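Local structure of hypothetical protein BT_3535 (Bacteroides thetaiotaomicron VPI-5482, 3KNY) at residues E92-A98 with K212-P218; A123-G129 with A143-K149. The protein is of unknown function but folds into two domains and is probably a lipoprotein held at a membrane. One frame throughout, in Å; residues are numbered along the deposited sequence.

Contact 1 (E92-A98 with K212-P218)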
ATOM      1  N   GLU A  92      -7.374  -1.590   7.745  1.00 32.21           N
ATOM      2  CA  GLU A  92      -6.518  -0.395   7.630  1.00 32.20           C
ATOM      3  C   GLU A  92      -6.398   0.107   6.192  1.00 31.89           C
ATOM      4  O   GLU A  92      -6.619   1.283   5.916  1.00 32.02           O
ATOM      5  CB  GLU A  92      -5.097  -0.742   8.107  1.00 32.22           C
ATOM      6  CG  GLU A  92      -4.938  -0.776   9.598  1.00 34.52           C
ATOM      7  CD  GLU A  92      -4.711   0.595  10.163  1.00 38.54           C
ATOM      8  OE1 GLU A  92      -3.547   1.084  10.154  1.00 41.92           O
ATOM      9  OE2 GLU A  92      -5.718   1.176  10.603  1.00 30.54           O
ATOM     10  N   GLY A  93      -5.993  -0.797   5.302  1.00 30.38           N
ATOM     11  CA  GLY A  93      -5.805  -0.505   3.892  1.00 30.76           C
ATOM     12  C   GLY A  93      -4.731  -1.406   3.308  1.00 30.90           C
ATOM     13  O   GLY A  93      -4.467  -2.481   3.831  1.00 32.33           O
ATOM     14  N   PHE A  94      -4.095  -0.956   2.240  1.00 30.95           N
ATOM     15  CA  PHE A  94      -3.000  -1.690   1.625  1.00 30.69           C
ATOM     16  C   PHE A  94      -1.682  -1.461   2.367  1.00 32.42           C
ATOM     17  O   PHE A  94      -1.587  -0.510   3.153  1.00 33.49           O
ATOM     18  CB  PHE A  94      -2.868  -1.268   0.187  1.00 29.70           C
ATOM     19  CG  PHE A  94      -4.126  -1.452  -0.598  1.00 31.35           C
ATOM     20  CD1 PHE A  94      -4.583  -2.721  -0.898  1.00 29.08           C
ATOM     21  CD2 PHE A  94      -4.868  -0.352  -1.027  1.00 36.57           C
ATOM     22  CE1 PHE A  94      -5.745  -2.914  -1.624  1.00 27.31           C
ATOM     23  CE2 PHE A  94      -6.045  -0.530  -1.772  1.00 38.88           C
ATOM     24  CZ  PHE A  94      -6.482  -1.824  -2.070  1.00 36.71           C
ATOM     25  N   LEU A  95      -0.703  -2.361   2.153  1.00 31.44           N
ATOM     26  CA  LEU A  95       0.645  -2.246   2.731  1.00 31.41           C
ATOM     27  C   LEU A  95       1.719  -2.664   1.719  1.00 32.53           C
ATOM     28  O   LEU A  95       1.577  -3.690   1.074  1.00 33.77           O
ATOM     29  CB  LEU A  95       0.767  -3.103   3.988  1.00 32.32           C
ATOM     30  CG  LEU A  95       2.069  -3.013   4.798  1.00 30.96           C
ATOM     31  CD1 LEU A  95       2.209  -1.624   5.377  1.00 33.71           C
ATOM     32  CD2 LEU A  95       2.117  -4.092   5.914  1.00 28.91           C
ATOM     33  N   ASN A  96       2.751  -1.833   1.558  1.00 33.12           N
ATOM     34  CA  ASN A  96       3.954  -2.127   0.761  1.00 33.24           C
ATOM     35  C   ASN A  96       5.126  -2.025   1.675  1.00 37.42           C
ATOM     36  O   ASN A  96       5.103  -1.253   2.637  1.00 38.71           O
ATOM     37  CB  ASN A  96       4.269  -1.066  -0.276  1.00 32.90           C
ATOM     38  CG  ASN A  96       3.328  -1.070  -1.404  1.00 33.95           C
ATOM     39  OD1 ASN A  96       2.723  -2.079  -1.734  1.00 57.54           O
ATOM     40  ND2 ASN A  96       3.189   0.068  -2.024  1.00 55.94           N
ATOM     41  N   ILE A  97       6.175  -2.764   1.336  1.00 41.36           N
ATOM     42  CA  ILE A  97       7.416  -2.735   2.064  1.00 41.69           C
ATOM     43  C   ILE A  97       8.418  -2.164   1.077  1.00 44.25           C
ATOM     44  O   ILE A  97       8.668  -2.763   0.021  1.00 43.64           O
ATOM     45  CB  ILE A  97       7.804  -4.139   2.500  1.00 42.12           C
ATOM     46  CG1 ILE A  97       6.561  -4.908   3.005  1.00 40.16           C
ATOM     47  CG2 ILE A  97       8.936  -4.074   3.533  1.00 37.32           C
ATOM     48  CD1 ILE A  97       5.922  -4.343   4.204  1.00 35.66           C
ATOM     49  N   ALA A  98       8.950  -0.983   1.389  1.00 46.47           N
ATOM     50  CA  ALA A  98       9.885  -0.315   0.490  1.00 49.47           C
ATOM     51  C   ALA A  98      11.163  -1.129   0.399  1.00 54.40           C
ATOM     52  O   ALA A  98      11.495  -1.905   1.310  1.00 55.20           O
ATOM     53  CB  ALA A  98      10.193   1.073   0.976  1.00 48.92           C
ATOM     54  N   LYS A 212      -9.325   5.769  -0.765  1.00 19.24           N
ATOM     55  CA  LYS A 212      -8.450   4.658  -0.380  1.00 24.10           C
ATOM     56  C   LYS A 212      -7.213   5.086   0.383  1.00 23.60           C
ATOM     57  O   LYS A 212      -6.796   6.226   0.279  1.00 25.13           O
ATOM     58  CB  LYS A 212      -8.009   3.879  -1.636  1.00 27.43           C
ATOM     59  CG  LYS A 212      -9.167   3.247  -2.356  1.00 27.88           C
ATOM     60  CD  LYS A 212      -9.026   1.771  -2.531  1.00 30.99           C
ATOM     61  CE  LYS A 212     -10.286   1.091  -2.149  1.00 38.49           C
ATOM     62  NZ  LYS A 212     -10.218  -0.366  -2.272  1.00 38.50           N
ATOM     63  N   THR A 213      -6.622   4.155   1.131  1.00 23.64           N
ATOM     64  CA  THR A 213      -5.410   4.425   1.890  1.00 24.73           C
ATOM     65  C   THR A 213      -4.426   3.266   1.743  1.00 26.92           C
ATOM     66  O   THR A 213      -4.780   2.109   1.864  1.00 28.42           O
ATOM     67  CB  THR A 213      -5.711   4.673   3.376  1.00 25.91           C
ATOM     68  OG1 THR A 213      -6.535   5.840   3.510  1.00 29.36           O
ATOM     69  CG2 THR A 213      -4.440   4.900   4.183  1.00 19.39           C
ATOM     70  N   GLY A 214      -3.190   3.606   1.447  1.00 27.28           N
ATOM     71  CA  GLY A 214      -2.134   2.657   1.365  1.00 28.49           C
ATOM     72  C   GLY A 214      -1.039   3.038   2.346  1.00 30.24           C
ATOM     73  O   GLY A 214      -0.732   4.230   2.532  1.00 31.86           O
ATOM     74  N   PHE A 215      -0.451   2.012   2.959  1.00 29.88           N
ATOM     75  CA  PHE A 215       0.609   2.173   3.931  1.00 29.52           C
ATOM     76  C   PHE A 215       1.923   1.656   3.383  1.00 30.29           C
ATOM     77  O   PHE A 215       1.961   0.753   2.556  1.00 27.78           O
ATOM     78  CB  PHE A 215       0.245   1.462   5.238  1.00 30.29           C
ATOM     79  CG  PHE A 215      -0.906   2.107   5.973  1.00 24.53           C
ATOM     80  CD1 PHE A 215      -2.202   1.747   5.702  1.00 23.85           C
ATOM     81  CD2 PHE A 215      -0.675   3.120   6.904  1.00 31.93           C
ATOM     82  CE1 PHE A 215      -3.272   2.350   6.379  1.00 27.22           C
ATOM     83  CE2 PHE A 215      -1.720   3.735   7.580  1.00 26.18           C
ATOM     84  CZ  PHE A 215      -3.030   3.342   7.309  1.00 30.98           C
HETATM   85  N   MSE A 216       3.011   2.243   3.857  1.00 31.80           N
HETATM   86  CA  MSE A 216       4.328   1.889   3.384  1.00 31.26           C
HETATM   87  C   MSE A 216       5.306   1.761   4.558  1.00 31.00           C
HETATM   88  O   MSE A 216       5.397   2.665   5.400  1.00 27.56           O
HETATM   89  CB  MSE A 216       4.786   2.955   2.403  1.00 31.33           C
HETATM   90  CG  MSE A 216       4.018   2.933   1.125  1.00 33.65           C
HETATM   91 SE   MSE A 216       4.418   4.435   0.001  0.75 30.23          SE
HETATM   92  CE  MSE A 216       3.243   5.779   0.739  1.00 28.94           C
ATOM     93  N   ILE A 217       6.005   0.624   4.641  1.00 31.28           N
ATOM     94  CA  ILE A 217       7.100   0.511   5.601  1.00 32.76           C
ATOM     95  C   ILE A 217       8.253   1.292   4.979  1.00 33.86           C
ATOM     96  O   ILE A 217       8.796   0.877   3.953  1.00 33.49           O
ATOM     97  CB  ILE A 217       7.553  -0.942   5.907  1.00 33.39           C
ATOM     98  CG1 ILE A 217       6.420  -1.742   6.558  1.00 32.19           C
ATOM     99  CG2 ILE A 217       8.780  -0.915   6.857  1.00 28.60           C
ATOM    100  CD1 ILE A 217       6.857  -3.088   7.176  1.00 32.97           C
ATOM    101  N   PRO A 218       8.616   2.430   5.584  1.00 33.41           N
ATOM    102  CA  PRO A 218       9.667   3.276   5.026  1.00 35.19           C
ATOM    103  C   PRO A 218      11.008   2.564   4.978  1.00 36.63           C
ATOM    104  O   PRO A 218      11.295   1.814   5.912  1.00 38.77           O
ATOM    105  CB  PRO A 218       9.752   4.454   6.001  1.00 36.76           C
ATOM    106  CG  PRO A 218       8.895   4.124   7.158  1.00 35.11           C
ATOM    107  CD  PRO A 218       8.194   2.842   6.928  1.00 32.82           C
ATOM    108  OXT PRO A 218      11.809   2.724   4.049  1.00 35.27           O
TER
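Leu95 and Phe215 face each other as a bridged pair in the parallel strands 93-97 and 212-217, whose directions differ by 25°. Five backbone hydrogen bonds join the strands, and Asn96 makes two of them, its N giving to Phe215 O (2.9 Å) and its O receiving from Ile217 N (2.9 Å). The packed part is the face bearing Leu95, Ile97, Phe215 and Ile217. Leu95 CD1 lies 3.7 Å from Phe215 CB, the two side chains crossing near a right angle, whereas Ile97 and Ile217 run side by side, pointing the same way, and meet through their CD1 atoms. With CG anti to its carbonyl carbon (chi1 -68°), Phe215 turns its ring back along the strand, and Glu92 O meets the ring edge in plane, 3.5 Å from CE1. A serine in place of Phe215 would probably open a gap between Glu92 and the side chains of Leu188 and Ala190. The looser end holds the partly exposed Glu92 and Thr213, nearest at Glu92 O and Thr213 CB (4.3 Å); their polar ends turn to Lys186 and Ser192. Within the mixed sheet, strand 204-217 runs between 93-97 and 188-201; helix 66-84 packs on Ile97 and Ile217, while Asn96 and Met216 of the other face touch Asn128 of strand 124-134.

Contact 2 (A123-G129 with A143-K149)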
ATOM      1  N   ALA A 123      21.266   8.878   7.831  1.00 58.04           N
ATOM      2  CA  ALA A 123      19.956   9.175   7.242  1.00 59.24           C
ATOM      3  C   ALA A 123      19.964   9.050   5.704  1.00 59.54           C
ATOM      4  O   ALA A 123      20.820   9.623   5.042  1.00 59.69           O
ATOM      5  CB  ALA A 123      19.470  10.567   7.674  1.00 58.14           C
ATOM      6  N   GLU A 124      18.978   8.335   5.151  1.00 60.47           N
ATOM      7  CA  GLU A 124      18.930   7.957   3.707  1.00 60.62           C
ATOM      8  C   GLU A 124      17.750   8.567   2.935  1.00 57.16           C
ATOM      9  O   GLU A 124      16.752   8.928   3.522  1.00 56.68           O
ATOM     10  CB  GLU A 124      18.938   6.422   3.545  1.00 61.95           C
ATOM     11  CG  GLU A 124      18.614   5.626   4.831  1.00 65.90           C
ATOM     12  CD  GLU A 124      18.266   4.173   4.572  1.00 70.98           C
ATOM     13  OE1 GLU A 124      18.470   3.687   3.431  1.00 71.98           O
ATOM     14  OE2 GLU A 124      17.766   3.525   5.521  1.00 71.39           O
ATOM     15  N   TYR A 125      17.883   8.657   1.615  1.00 54.80           N
ATOM     16  CA  TYR A 125      16.914   9.342   0.757  1.00 53.45           C
ATOM     17  C   TYR A 125      16.210   8.397  -0.214  1.00 50.67           C
ATOM     18  O   TYR A 125      16.804   7.985  -1.217  1.00 51.60           O
ATOM     19  CB  TYR A 125      17.630  10.433  -0.043  1.00 54.80           C
ATOM     20  CG  TYR A 125      17.544  11.807   0.577  1.00 64.57           C
ATOM     21  CD1 TYR A 125      16.323  12.504   0.585  1.00 68.24           C
ATOM     22  CD2 TYR A 125      18.676  12.426   1.143  1.00 67.46           C
ATOM     23  CE1 TYR A 125      16.222  13.768   1.152  1.00 72.74           C
ATOM     24  CE2 TYR A 125      18.589  13.697   1.714  1.00 68.83           C
ATOM     25  CZ  TYR A 125      17.357  14.366   1.713  1.00 74.83           C
ATOM     26  OH  TYR A 125      17.244  15.628   2.271  1.00 78.56           O
ATOM     27  N   LYS A 126      14.934   8.104   0.039  1.00 46.49           N
ATOM     28  CA  LYS A 126      14.234   7.051  -0.691  1.00 43.50           C
ATOM     29  C   LYS A 126      12.915   7.466  -1.354  1.00 42.39           C
ATOM     30  O   LYS A 126      12.221   8.336  -0.865  1.00 43.02           O
ATOM     31  CB  LYS A 126      13.939   5.883   0.271  1.00 43.73           C
ATOM     32  CG  LYS A 126      15.095   5.472   1.197  1.00 42.75           C
ATOM     33  CD  LYS A 126      15.127   3.966   1.514  1.00 38.81           C
ATOM     34  CE  LYS A 126      14.097   3.514   2.517  1.00 42.78           C
ATOM     35  NZ  LYS A 126      13.984   2.014   2.557  1.00 35.31           N
ATOM     36  N   THR A 127      12.575   6.795  -2.455  1.00 41.35           N
ATOM     37  CA  THR A 127      11.251   6.853  -3.059  1.00 41.23           C
ATOM     38  C   THR A 127      10.520   5.533  -2.863  1.00 41.42           C
ATOM     39  O   THR A 127      11.116   4.478  -2.928  1.00 45.00           O
ATOM     40  CB  THR A 127      11.315   7.117  -4.558  1.00 40.05           C
ATOM     41  OG1 THR A 127      12.198   8.212  -4.801  1.00 46.08           O
ATOM     42  CG2 THR A 127       9.945   7.498  -5.086  1.00 36.78           C
ATOM     43  N   ASN A 128       9.225   5.595  -2.614  1.00 39.94           N
ATOM     44  CA  ASN A 128       8.399   4.408  -2.549  1.00 39.93           C
ATOM     45  C   ASN A 128       7.049   4.821  -3.094  1.00 38.92           C
ATOM     46  O   ASN A 128       6.761   5.986  -3.251  1.00 39.19           O
ATOM     47  CB  ASN A 128       8.298   3.852  -1.115  1.00 42.38           C
ATOM     48  CG  ASN A 128       7.602   2.456  -1.034  1.00 46.88           C
ATOM     49  OD1 ASN A 128       6.819   2.193  -0.114  1.00 47.95           O
ATOM     50  ND2 ASN A 128       7.894   1.573  -1.998  1.00 41.52           N
ATOM     51  N   GLY A 129       6.227   3.854  -3.418  1.00 39.21           N
ATOM     52  CA  GLY A 129       5.014   4.113  -4.146  1.00 38.44           C
ATOM     53  C   GLY A 129       4.002   3.079  -3.788  1.00 37.66           C
ATOM     54  O   GLY A 129       4.259   2.182  -3.025  1.00 37.91           O
ATOM     55  N   ALA A 143       0.120   6.329  -5.770  1.00 24.49           N
ATOM     56  CA  ALA A 143       0.776   7.338  -4.922  1.00 23.46           C
ATOM     57  C   ALA A 143       2.283   7.068  -4.948  1.00 24.59           C
ATOM     58  O   ALA A 143       2.704   5.905  -4.961  1.00 26.07           O
ATOM     59  CB  ALA A 143       0.234   7.284  -3.480  1.00 20.53           C
ATOM     60  N   ALA A 144       3.086   8.131  -5.016  1.00 24.46           N
ATOM     61  CA  ALA A 144       4.560   8.052  -4.906  1.00 23.55           C
ATOM     62  C   ALA A 144       5.011   9.072  -3.848  1.00 23.46           C
ATOM     63  O   ALA A 144       4.424  10.106  -3.705  1.00 25.43           O
ATOM     64  CB  ALA A 144       5.208   8.334  -6.217  1.00 19.81           C
ATOM     65  N   VAL A 145       6.071   8.784  -3.124  1.00 25.77           N
ATOM     66  CA  VAL A 145       6.480   9.585  -1.969  1.00 26.15           C
ATOM     67  C   VAL A 145       7.978   9.584  -1.914  1.00 27.97           C
ATOM     68  O   VAL A 145       8.596   8.534  -2.069  1.00 30.34           O
ATOM     69  CB  VAL A 145       6.011   8.947  -0.644  1.00 25.19           C
ATOM     70  CG1 VAL A 145       6.511   9.735   0.508  1.00 25.88           C
ATOM     71  CG2 VAL A 145       4.503   8.877  -0.598  1.00 28.13           C
ATOM     72  N   THR A 146       8.570  10.746  -1.677  1.00 29.96           N
ATOM     73  CA  THR A 146      10.009  10.834  -1.478  1.00 31.61           C
ATOM     74  C   THR A 146      10.225  11.261  -0.062  1.00 32.20           C
ATOM     75  O   THR A 146       9.549  12.157   0.406  1.00 33.93           O
ATOM     76  CB  THR A 146      10.642  11.823  -2.431  1.00 32.57           C
ATOM     77  OG1 THR A 146      10.551  11.283  -3.749  1.00 32.03           O
ATOM     78  CG2 THR A 146      12.102  12.034  -2.090  1.00 37.29           C
ATOM     79  N   TYR A 147      11.171  10.627   0.620  1.00 33.19           N
ATOM     80  CA  TYR A 147      11.388  10.891   2.029  1.00 33.29           C
ATOM     81  C   TYR A 147      12.814  10.641   2.474  1.00 36.50           C
ATOM     82  O   TYR A 147      13.619  10.042   1.755  1.00 35.24           O
ATOM     83  CB  TYR A 147      10.443  10.031   2.869  1.00 32.43           C
ATOM     84  CG  TYR A 147      10.544   8.528   2.632  1.00 33.48           C
ATOM     85  CD1 TYR A 147       9.907   7.923   1.548  1.00 34.65           C
ATOM     86  CD2 TYR A 147      11.245   7.706   3.509  1.00 31.24           C
ATOM     87  CE1 TYR A 147       9.992   6.541   1.334  1.00 32.59           C
ATOM     88  CE2 TYR A 147      11.324   6.320   3.311  1.00 29.77           C
ATOM     89  CZ  TYR A 147      10.701   5.751   2.218  1.00 31.59           C
ATOM     90  OH  TYR A 147      10.784   4.403   2.017  1.00 28.29           O
ATOM     91  N   LYS A 148      13.102  11.117   3.683  1.00 39.21           N
ATOM     92  CA  LYS A 148      14.371  10.895   4.334  1.00 40.77           C
ATOM     93  C   LYS A 148      14.103  10.048   5.570  1.00 41.19           C
ATOM     94  O   LYS A 148      13.236  10.367   6.380  1.00 40.23           O
ATOM     95  CB  LYS A 148      14.980  12.230   4.727  1.00 43.82           C
ATOM     96  CG  LYS A 148      16.486  12.303   4.542  1.00 46.61           C
ATOM     97  CD  LYS A 148      17.061  13.582   5.135  1.00 49.82           C
ATOM     98  CE  LYS A 148      16.830  13.640   6.648  1.00 50.52           C
ATOM     99  NZ  LYS A 148      17.903  14.418   7.328  1.00 46.77           N
ATOM    100  N   LYS A 149      14.817   8.942   5.689  1.00 43.61           N
ATOM    101  CA  LYS A 149      14.670   8.055   6.834  1.00 46.64           C
ATOM    102  C   LYS A 149      15.939   8.174   7.681  1.00 49.72           C
ATOM    103  O   LYS A 149      17.047   8.208   7.143  1.00 49.06           O
ATOM    104  CB  LYS A 149      14.453   6.605   6.378  1.00 45.90           C
ATOM    105  CG  LYS A 149      14.257   5.616   7.528  1.00 46.63           C
ATOM    106  CD  LYS A 149      14.053   4.192   7.024  1.00 49.11           C
ATOM    107  CE  LYS A 149      14.351   3.154   8.111  1.00 49.62           C
ATOM    108  NZ  LYS A 149      15.820   2.936   8.235  1.00 51.01           N
TER
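Lys149 O accepts a hydrogen bond from Glu124 N at 2.8 Å and is also approached by the CA-H of Ala123. The return bond from Lys149 N to Glu124 O completes this hydrogen-bonded pair, and the Lys126-Tyr147 and Asn128-Val145 pairs repeat it, giving six backbone bonds in all. The side chains of Glu124 and Lys149 lie alongside one another, and a weak salt bridge joins Glu124 OE2 to Lys149 NZ (3.4 Å); the amine has a further partner in Glu71. Tyr147 holds CG between its backbone N and carbonyl carbon (chi1 57°), a crowded position that carries the ring across to strand 124-129. There Lys126 CB sits over one face, offset toward the rim, 4.2 Å from the centroid, in a CH-pi contact. Asn128 CB comes to the ring edge, 4.0 Å from Tyr147 CE1. The pattern is that of an antiparallel beta hairpin, made by strands 124-134 and 140-149, with strand 154-164 beyond the second to complete a three-stranded sheet. The other face of the hairpin carries Tyr125, Thr127, Thr146 and Lys148. Lys148 CG stands over the centre of the Tyr125 ring, 3.6 Å from its centroid and 12° off the normal, so the aliphatic part of the lysine covers this exposed ring, and Lys148 CD continues to Tyr125 CZ (3.5 Å). Thr127 and Thr146 are neighbours in a non-hydrogen-bonded pair, their OG1 atoms 3.6 Å apart; strand 154-164 continues this face, with Ser158 beside Thr146 and Thr155 beside Lys148.

Contact 1 is core, about 3 Å between its centre and that of the chain, with 12 of 14 residues buried; the centre of contact 2 lies about 14 Å from that of the chain, and some of its residues are exposed. They hold different elements: contact 1 joins parallel strands distant in sequence, whereas contact 2 is a local antiparallel hairpin nested in the loop that contact 1 closes. Their chemistry follows, with aliphatic and phenyl packing in the first, and lysine chains on tyrosine rings and a weak ion pair in the second. The two meet at the C-terminus, where Pro218 OXT takes a probable hydrogen bond from Tyr147 OH (2.8 Å) and a salt bridge from Lys126 NZ, which also bonds Asp99 O.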